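Local coordinates for esterase A (Caulobacter crescentus, PDB 5GKV), which probably hydrolyses ester bonds as a serine hydrolase related to penicillin-binding proteins and beta-lactamases, at residues G266-A270 against P271-R275; G231-N234 against P235-A239; S290-P294 against A295-A299; D137-D140 against P141-F145. All coordinates share one frame; numbering follows the deposited sequence.

Contact 1 of 4, residues G266-A270 against P271-R275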
loop_
_atom_site.group_PDB
_atom_site.type_symbol
_atom_site.label_atom_id
_atom_site.label_comp_id
_atom_site.label_asym_id
_atom_site.label_seq_id
_atom_site.Cartn_x
_atom_site.Cartn_y
_atom_site.Cartn_z
ATOM N N GLY A 266 -6.175 -5.178 0.709
ATOM C CA GLY A 266 -7.098 -4.066 0.834
ATOM C C GLY A 266 -7.902 -3.866 -0.441
ATOM O O GLY A 266 -7.455 -4.189 -1.549
ATOM N N HIS A 267 -9.108 -3.330 -0.275
ATOM C CA HIS A 267 -9.987 -2.945 -1.374
ATOM C C HIS A 267 -10.483 -1.524 -1.147
ATOM O O HIS A 267 -10.927 -1.193 -0.038
ATOM C CB HIS A 267 -11.188 -3.894 -1.483
ATOM C CG HIS A 267 -10.834 -5.246 -2.019
ATOM N ND1 HIS A 267 -10.221 -6.209 -1.245
ATOM C CD2 HIS A 267 -10.992 -5.791 -3.249
ATOM C CE1 HIS A 267 -10.016 -7.291 -1.980
ATOM N NE2 HIS A 267 -10.477 -7.066 -3.197
ATOM N N ALA A 268 -10.457 -0.698 -2.196
ATOM C CA ALA A 268 -10.830 0.701 -2.010
ATOM C C ALA A 268 -11.180 1.328 -3.349
ATOM O O ALA A 268 -10.921 0.761 -4.413
ATOM C CB ALA A 268 -9.711 1.504 -1.348
ATOM N N THR A 269 -11.728 2.538 -3.276
ATOM C CA THR A 269 -11.812 3.439 -4.417
ATOM C C THR A 269 -10.678 4.455 -4.341
ATOM O O THR A 269 -10.071 4.672 -3.281
ATOM C CB THR A 269 -13.139 4.199 -4.451
ATOM O OG1 THR A 269 -13.179 5.100 -3.335
ATOM C CG2 THR A 269 -14.334 3.244 -4.420
ATOM N N ALA A 270 -10.392 5.080 -5.481
ATOM C CA ALA A 270 -9.323 6.078 -5.510
ATOM C C ALA A 270 -9.607 7.258 -4.582
ATOM O O ALA A 270 -8.706 7.640 -3.808
ATOM C CB ALA A 270 -9.086 6.517 -6.956
ATOM N N PRO A 271 -10.812 7.848 -4.558
ATOM C CA PRO A 271 -11.036 8.957 -3.608
ATOM C C PRO A 271 -10.878 8.560 -2.149
ATOM O O PRO A 271 -10.456 9.387 -1.329
ATOM C CB PRO A 271 -12.476 9.399 -3.912
ATOM C CG PRO A 271 -12.767 8.893 -5.270
ATOM C CD PRO A 271 -11.998 7.620 -5.408
ATOM N N ALA A 272 -11.263 7.338 -1.780
ATOM C CA ALA A 272 -11.071 6.916 -0.395
ATOM C C ALA A 272 -9.601 7.016 -0.000
ATOM O O ALA A 272 -9.271 7.556 1.070
ATOM C CB ALA A 272 -11.598 5.494 -0.196
ATOM N N LEU A 273 -8.696 6.551 -0.873
ATOM C CA LEU A 273 -7.269 6.632 -0.567
ATOM C C LEU A 273 -6.774 8.071 -0.605
ATOM O O LEU A 273 -5.942 8.472 0.224
ATOM C CB LEU A 273 -6.461 5.763 -1.541
ATOM C CG LEU A 273 -6.709 4.256 -1.383
ATOM C CD1 LEU A 273 -6.149 3.517 -2.595
ATOM C CD2 LEU A 273 -6.083 3.739 -0.086
ATOM N N ALA A 274 -7.263 8.862 -1.557
ATOM C CA ALA A 274 -6.818 10.251 -1.643
ATOM C C ALA A 274 -7.223 11.028 -0.399
ATOM O O ALA A 274 -6.460 11.874 0.089
ATOM C CB ALA A 274 -7.377 10.917 -2.914
ATOM N N ARG A 275 -8.419 10.750 0.136
ATOM C CA ARG A 275 -8.855 11.415 1.357
ATOM C C ARG A 275 -8.023 10.970 2.555
ATOM O O ARG A 275 -7.600 11.804 3.362
ATOM C CB ARG A 275 -10.344 11.145 1.594
ATOM C CG ARG A 275 -11.249 11.755 0.531
ATOM C CD ARG A 275 -12.724 11.436 0.774
ATOM N NE ARG A 275 -13.138 11.869 2.097
ATOM C CZ ARG A 275 -14.106 11.292 2.810
ATOM N NH1 ARG A 275 -14.768 10.246 2.321
ATOM N NH2 ARG A 275 -14.405 11.755 4.021
#

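Contact 2 of 4, residues G231-N234 against P235-A239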
loop_
_atom_site.group_PDB
_atom_site.type_symbol
_atom_site.label_atom_id
_atom_site.label_comp_id
_atom_site.label_asym_id
_atom_site.label_seq_id
_atom_site.Cartn_x
_atom_site.Cartn_y
_atom_site.Cartn_z
ATOM N N GLY A 231 15.757 -7.796 -10.566
ATOM C CA GLY A 231 17.196 -7.645 -10.623
ATOM C C GLY A 231 17.906 -8.981 -10.578
ATOM O O GLY A 231 17.373 -10.017 -10.998
ATOM N N GLU A 232 19.126 -8.961 -10.053
ATOM C CA GLU A 232 19.864 -10.199 -9.876
ATOM C C GLU A 232 19.184 -11.062 -8.823
ATOM O O GLU A 232 18.674 -10.566 -7.814
ATOM C CB GLU A 232 21.317 -9.917 -9.486
ATOM C CG GLU A 232 22.041 -8.915 -10.411
ATOM C CD GLU A 232 22.093 -9.357 -11.884
ATOM O OE1 GLU A 232 22.497 -8.529 -12.742
ATOM O OE2 GLU A 232 21.728 -10.521 -12.178
ATOM N N ILE A 233 19.147 -12.361 -9.093
ATOM C CA ILE A 233 18.587 -13.323 -8.160
ATOM C C ILE A 233 19.461 -13.392 -6.911
ATOM O O ILE A 233 20.695 -13.293 -6.980
ATOM C CB ILE A 233 18.457 -14.685 -8.861
ATOM C CG1 ILE A 233 17.541 -14.562 -10.095
ATOM C CG2 ILE A 233 17.975 -15.759 -7.908
ATOM C CD1 ILE A 233 16.120 -14.028 -9.817
ATOM N N ASN A 234 18.815 -13.501 -5.758
ATOM C CA ASN A 234 19.475 -13.684 -4.474
ATOM C C ASN A 234 18.455 -14.345 -3.560
ATOM O O ASN A 234 17.275 -14.458 -3.921
ATOM C CB ASN A 234 19.994 -12.346 -3.913
ATOM C CG ASN A 234 18.882 -11.338 -3.616
ATOM O OD1 ASN A 234 17.930 -11.645 -2.910
ATOM N ND2 ASN A 234 19.014 -10.122 -4.153
ATOM N N PRO A 235 18.874 -14.836 -2.386
ATOM C CA PRO A 235 17.918 -15.613 -1.575
ATOM C C PRO A 235 16.680 -14.819 -1.149
ATOM O O PRO A 235 15.612 -15.417 -0.962
ATOM C CB PRO A 235 18.756 -16.058 -0.371
ATOM C CG PRO A 235 20.190 -16.113 -0.936
ATOM C CD PRO A 235 20.255 -14.934 -1.852
ATOM N N ALA A 236 16.795 -13.496 -1.017
ATOM C CA ALA A 236 15.663 -12.677 -0.584
ATOM C C ALA A 236 14.632 -12.535 -1.695
ATOM O O ALA A 236 13.437 -12.760 -1.476
ATOM C CB ALA A 236 16.153 -11.300 -0.123
ATOM N N VAL A 237 15.070 -12.163 -2.901
ATOM C CA VAL A 237 14.105 -12.052 -3.995
ATOM C C VAL A 237 13.539 -13.427 -4.331
ATOM O O VAL A 237 12.341 -13.566 -4.592
ATOM C CB VAL A 237 14.730 -11.349 -5.224
ATOM C CG1 VAL A 237 15.798 -12.190 -5.849
ATOM C CG2 VAL A 237 13.649 -10.987 -6.273
ATOM N N GLU A 238 14.375 -14.473 -4.266
ATOM C CA GLU A 238 13.904 -15.841 -4.486
ATOM C C GLU A 238 12.761 -16.201 -3.542
ATOM O O GLU A 238 11.699 -16.667 -3.978
ATOM C CB GLU A 238 15.046 -16.834 -4.286
ATOM C CG GLU A 238 15.990 -16.970 -5.440
ATOM C CD GLU A 238 15.683 -18.193 -6.282
ATOM O OE1 GLU A 238 16.123 -18.216 -7.453
ATOM O OE2 GLU A 238 15.001 -19.116 -5.772
ATOM N N ALA A 239 12.979 -16.023 -2.235
ATOM C CA ALA A 239 11.947 -16.363 -1.261
ATOM C C ALA A 239 10.729 -15.452 -1.406
ATOM O O ALA A 239 9.585 -15.906 -1.247
ATOM C CB ALA A 239 12.516 -16.287 0.156
#

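Contact 3 of 4, residues S290-P294 against A295-A299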
loop_
_atom_site.group_PDB
_atom_site.type_symbol
_atom_site.label_atom_id
_atom_site.label_comp_id
_atom_site.label_asym_id
_atom_site.label_seq_id
_atom_site.Cartn_x
_atom_site.Cartn_y
_atom_site.Cartn_z
ATOM N N SER A 290 -9.067 14.553 13.967
ATOM C CA SER A 290 -7.634 14.282 14.048
ATOM C C SER A 290 -7.371 12.775 14.047
ATOM O O SER A 290 -7.802 12.061 14.959
ATOM C CB SER A 290 -7.039 14.919 15.306
ATOM O OG SER A 290 -5.630 14.717 15.348
ATOM N N LEU A 291 -6.678 12.287 13.016
ATOM C CA LEU A 291 -6.250 10.891 12.969
ATOM C C LEU A 291 -4.887 10.666 13.605
ATOM O O LEU A 291 -4.608 9.557 14.072
ATOM C CB LEU A 291 -6.191 10.402 11.515
ATOM C CG LEU A 291 -7.525 10.449 10.783
ATOM C CD1 LEU A 291 -7.376 9.934 9.369
ATOM C CD2 LEU A 291 -8.531 9.625 11.560
ATOM N N ILE A 292 -4.040 11.691 13.627
ATOM C CA ILE A 292 -2.651 11.580 14.062
ATOM C C ILE A 292 -2.112 13.001 14.187
ATOM O O ILE A 292 -2.611 13.914 13.519
ATOM C CB ILE A 292 -1.837 10.736 13.059
ATOM C CG1 ILE A 292 -0.410 10.493 13.551
ATOM C CG2 ILE A 292 -1.821 11.413 11.668
ATOM C CD1 ILE A 292 0.340 9.409 12.772
ATOM N N THR A 293 -1.107 13.213 15.040
ATOM C CA THR A 293 -0.509 14.541 15.160
ATOM C C THR A 293 0.535 14.780 14.076
ATOM O O THR A 293 1.071 13.835 13.488
ATOM C CB THR A 293 0.145 14.718 16.536
ATOM O OG1 THR A 293 1.407 14.025 16.574
ATOM C CG2 THR A 293 -0.772 14.206 17.638
ATOM N N PRO A 294 0.851 16.047 13.790
ATOM C CA PRO A 294 1.975 16.329 12.874
ATOM C C PRO A 294 3.273 15.663 13.295
ATOM O O PRO A 294 4.014 15.142 12.448
ATOM C CB PRO A 294 2.079 17.858 12.918
ATOM C CG PRO A 294 0.662 18.320 13.223
ATOM C CD PRO A 294 0.063 17.255 14.114
ATOM N N ALA A 295 3.569 15.671 14.595
ATOM C CA ALA A 295 4.747 14.965 15.086
ATOM C C ALA A 295 4.696 13.488 14.709
ATOM O O ALA A 295 5.710 12.916 14.283
ATOM C CB ALA A 295 4.860 15.134 16.597
ATOM N N GLY A 296 3.518 12.866 14.845
ATOM C CA GLY A 296 3.382 11.453 14.522
ATOM C C GLY A 296 3.587 11.168 13.045
ATOM O O GLY A 296 4.195 10.154 12.678
ATOM N N ILE A 297 3.103 12.065 12.174
ATOM C CA ILE A 297 3.354 11.920 10.741
ATOM C C ILE A 297 4.847 12.003 10.455
ATOM O O ILE A 297 5.408 11.165 9.742
ATOM C CB ILE A 297 2.576 12.979 9.942
ATOM C CG1 ILE A 297 1.071 12.809 10.183
ATOM C CG2 ILE A 297 2.922 12.861 8.443
ATOM C CD1 ILE A 297 0.228 13.906 9.576
ATOM N N LYS A 298 5.513 13.016 11.016
ATOM C CA LYS A 298 6.946 13.183 10.793
ATOM C C LYS A 298 7.739 11.964 11.268
ATOM O O LYS A 298 8.683 11.527 10.599
ATOM C CB LYS A 298 7.427 14.453 11.497
ATOM C CG LYS A 298 8.885 14.774 11.250
ATOM C CD LYS A 298 9.323 16.003 12.046
ATOM C CE LYS A 298 10.834 16.221 11.921
ATOM N NZ LYS A 298 11.323 17.311 12.814
ATOM N N ALA A 299 7.366 11.390 12.414
ATOM C CA ALA A 299 8.112 10.235 12.915
ATOM C C ALA A 299 7.951 9.028 11.992
ATOM O O ALA A 299 8.911 8.275 11.763
ATOM C CB ALA A 299 7.664 9.894 14.337
#

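Contact 4 of 4, residues D137-D140 against P141-F145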
loop_
_atom_site.group_PDB
_atom_site.type_symbol
_atom_site.label_atom_id
_atom_site.label_comp_id
_atom_site.label_asym_id
_atom_site.label_seq_id
_atom_site.Cartn_x
_atom_site.Cartn_y
_atom_site.Cartn_z
ATOM N N ASP A 137 12.236 -21.865 2.764
ATOM C CA ASP A 137 12.074 -23.302 2.915
ATOM C C ASP A 137 10.675 -23.744 2.497
ATOM O O ASP A 137 9.717 -22.966 2.522
ATOM C CB ASP A 137 12.324 -23.700 4.367
ATOM C CG ASP A 137 11.331 -23.038 5.321
ATOM O OD1 ASP A 137 11.222 -21.784 5.299
ATOM O OD2 ASP A 137 10.639 -23.772 6.067
ATOM N N GLU A 138 10.568 -25.026 2.143
ATOM C CA GLU A 138 9.317 -25.597 1.653
ATOM C C GLU A 138 8.147 -25.226 2.560
ATOM O O GLU A 138 8.217 -25.379 3.778
ATOM C CB GLU A 138 9.457 -27.122 1.548
ATOM C CG GLU A 138 8.164 -27.849 1.208
ATOM C CD GLU A 138 7.922 -27.958 -0.291
ATOM O OE1 GLU A 138 8.906 -27.829 -1.052
ATOM O OE2 GLU A 138 6.753 -28.164 -0.688
ATOM N N THR A 139 7.073 -24.719 1.965
ATOM C CA THR A 139 5.969 -24.196 2.752
ATOM C C THR A 139 4.661 -24.462 2.027
ATOM O O THR A 139 4.586 -24.330 0.801
ATOM C CB THR A 139 6.142 -22.685 3.014
ATOM O OG1 THR A 139 7.405 -22.446 3.658
ATOM C CG2 THR A 139 5.010 -22.146 3.903
ATOM N N ASP A 140 3.646 -24.856 2.790
ATOM C CA ASP A 140 2.302 -25.015 2.257
ATOM C C ASP A 140 1.843 -23.673 1.701
ATOM O O ASP A 140 1.868 -22.675 2.432
ATOM C CB ASP A 140 1.360 -25.502 3.363
ATOM C CG ASP A 140 -0.089 -25.678 2.895
ATOM O OD1 ASP A 140 -0.450 -25.250 1.775
ATOM O OD2 ASP A 140 -0.888 -26.246 3.673
ATOM N N PRO A 141 1.431 -23.596 0.429
ATOM C CA PRO A 141 1.009 -22.301 -0.134
ATOM C C PRO A 141 -0.272 -21.741 0.467
ATOM O O PRO A 141 -0.591 -20.571 0.205
ATOM C CB PRO A 141 0.828 -22.610 -1.627
ATOM C CG PRO A 141 1.660 -23.842 -1.868
ATOM C CD PRO A 141 1.540 -24.640 -0.608
ATOM N N ALA A 142 -1.018 -22.515 1.255
ATOM C CA ALA A 142 -2.211 -21.997 1.920
ATOM C C ALA A 142 -1.926 -21.478 3.323
ATOM O O ALA A 142 -2.870 -21.086 4.025
ATOM C CB ALA A 142 -3.301 -23.073 1.983
ATOM N N ILE A 143 -0.656 -21.468 3.751
ATOM C CA ILE A 143 -0.332 -21.002 5.098
ATOM C C ILE A 143 -0.824 -19.582 5.296
ATOM O O ILE A 143 -1.261 -19.218 6.396
ATOM C CB ILE A 143 1.186 -21.113 5.376
ATOM C CG1 ILE A 143 1.474 -20.834 6.852
ATOM C CG2 ILE A 143 1.967 -20.154 4.494
ATOM C CD1 ILE A 143 2.932 -21.023 7.252
ATOM N N TRP A 144 -0.814 -18.777 4.224
ATOM C CA TRP A 144 -1.173 -17.367 4.320
ATOM C C TRP A 144 -2.608 -17.172 4.807
ATOM O O TRP A 144 -2.925 -16.124 5.376
ATOM C CB TRP A 144 -0.975 -16.687 2.962
ATOM C CG TRP A 144 0.410 -16.876 2.341
ATOM C CD1 TRP A 144 0.726 -17.641 1.248
ATOM C CD2 TRP A 144 1.642 -16.283 2.784
ATOM N NE1 TRP A 144 2.075 -17.554 0.980
ATOM C CE2 TRP A 144 2.660 -16.728 1.910
ATOM C CE3 TRP A 144 1.981 -15.417 3.834
ATOM C CZ2 TRP A 144 3.994 -16.331 2.051
ATOM C CZ3 TRP A 144 3.312 -15.030 3.978
ATOM C CH2 TRP A 144 4.301 -15.487 3.089
ATOM N N PHE A 145 -3.486 -18.162 4.601
ATOM C CA PHE A 145 -4.862 -18.078 5.088
ATOM C C PHE A 145 -5.008 -18.474 6.553
ATOM O O PHE A 145 -6.123 -18.430 7.085
ATOM C CB PHE A 145 -5.779 -18.947 4.227
ATOM C CG PHE A 145 -5.902 -18.464 2.818
ATOM C CD1 PHE A 145 -6.761 -17.419 2.505
ATOM C CD2 PHE A 145 -5.146 -19.035 1.806
ATOM C CE1 PHE A 145 -6.871 -16.961 1.209
ATOM C CE2 PHE A 145 -5.257 -18.583 0.501
ATOM C CZ PHE A 145 -6.118 -17.545 0.203
#

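Contact 1 of 4, residues G266-A270 against P271-R275
T269 is the N-cap of helix 270-281, its side chain meeting A272, and it illustrates how a chain passes from a strand straight into a helix. Strand 266-268 is the middle strand of a small three-stranded antiparallel sheet, and T269 is the junction residue. A chi1 of 67° swings its OG1 in over the first helical turn. There it accepts a weak hydrogen bond from A272 N, with OG1 and N 3.3 Å apart. The same oxygen rests 3.5 Å from CD of P271, whose ring is roughly perpendicular to the threonine side chain. The backbone carbonyl of T269 takes a second weak bond, from L273 N at 3.3 Å. One residue on, A270 O receives A274 N at 2.9 Å. The apolar part is small: CB of A268 meets CG of L273 at 4.1 Å, strand methyl against helix leucine. Outward, A270 and L273 pack on strand 356-362, and R275 forms a salt bridge with D287. P271 brings no N-H to the first turn, while the hydroxyl and carbonyl of T269 serve the next two amides; one weak side-chain cap and one weak backbone bond thus start the helix, and the first backbone bond of ordinary length is the one A274 N gives to A270 O.

Contact 2 of 4, residues G231-N234 against P235-A239
N234 OD1 meets the amides of V237 and A236, and these two bonds make up the first shell at the N-cap of helix 235-241. V237 N gives the straighter one, 2.9 Å from OD1 with an N-H...O angle of 167°, although this donor is tilted out of the carboxamide plane. A236 N lies equally close to OD1, also at 2.9 Å, but its strongly bent approach makes that bond weak. The side chain reaches both because a chi1 of 63° folds the amide back over its own main chain and the helix end. N234 O accepts the regular helical bond from E238 N at 2.9 Å. V237 completes the inner layer: its CG1 comes within 3.3 Å of N234 N, and the two side chains cross at about a right angle. Further out, CG2 of I233 lies beside the bent side chain of E238, 3.4 Å from CG and 3.1 Å from OE1. Beyond the segments, L310 O accepts a hydrogen bond from N234 ND2, so both ends of the carboxamide are engaged and its rotation is fixed. A236 leans on F161 and V311, while V237 packs against F230 and F242. The cap therefore does two jobs with one amide group: the oxygen serves first-turn N-H groups that have no carbonyl of an earlier turn to meet, and the nitrogen ties the start of the helix to the loop carrying L310.

Contact 3 of 4, residues S290-P294 against A295-A299
T293 OG1 is held from two directions, by G296 N within the contact and by D95 OD1 of helix 82-95. The G296 bond spans 3.0 Å from N to OG1, with an N-H...O angle of 155°, and makes T293 the N-cap of helix 294-301. With chi1 at 77° the hydroxyl is turned inward, over the first turn. The backbone carbonyl of T293 then opens the helical ladder: I297 N donates to T293 O at 3.0 Å. K298 N follows, reaching P294 O at 3.0 Å. On the inner side, I292 points back at the helix. Its CG1, anti to the backbone N, carries CD1 to within 3.7 Å of G296 C, and the missing side chain of G296 lets this branch lie directly over the backbone. The other branch, CG2, meets CG1 of I297 at 3.5 Å, the two isoleucines slanting across each other. Behind them I292 also packs on L280, A91 and D95. Both halves of the contact thus touch helix 82-95, the apolar one also helix 270-281. The D95 carboxylate probably takes the hydroxyl proton, which would leave the oxygen to accept from G296 N, and it brings a negative charge close to the positive end of the helix dipole, an arrangement consistent with electrostatic stabilisation.

Contact 4 of 4, residues D137-D140 against P141-F145
From D140 to I143 the backbone makes a type I beta turn with P141 and A142 at its corners, and I143 N closes it on D140 O at 3.1 Å. The chain then tightens into a short 3-10 segment that runs to F145, within the loop that leads from helix 122-126 to helix 147-156. Superimposed on this is an Asx turn with proline at its centre. D140 OD1 accepts from A142 N at 2.8 Å and an almost straight 173°, the donor coming from above the carboxylate plane. The side chain gets there because CG is anti to the backbone N (chi1 179°), which lays the carboxylate alongside the ring nitrogen of P141, an atom with no hydrogen to give. One aspartate therefore accepts two successive amides, A142 by its side chain and I143 by its backbone. Before the turn, T139 OG1 donates to D137 O at 2.6 Å, and D137 itself forms a salt bridge with K153 of helix 147-156. The methyl CG2 of T139 faces CG2 of I143 at 3.7 Å, joining the residue just before the turn to its last residue. That I143 methyl also lies over one face of the W144 indole, 4.1 Å above its plane and displaced from the ring centre.

Each contact is one unbroken run of chain, so the four follow in series, and none nests in or crosses another. Contact 4 comes first, a turn in the loop before helix 147-156. Contact 2 starts helix 235-241 on the same side of the molecule, its nearest atoms about 6 Å from contact 4. Contact 1 then carries the chain from the three-stranded sheet into helix 270-281, which packs on the large antiparallel sheet. Contact 3 ends the series where the chain enters helix 294-301 beside helix 82-95, opposite contact 4 across the chain's centre. Contacts 1, 2 and 3 each start a helix with a side-chain N-cap and a proline in the first turn, while contact 4 uses aspartate-proline to turn.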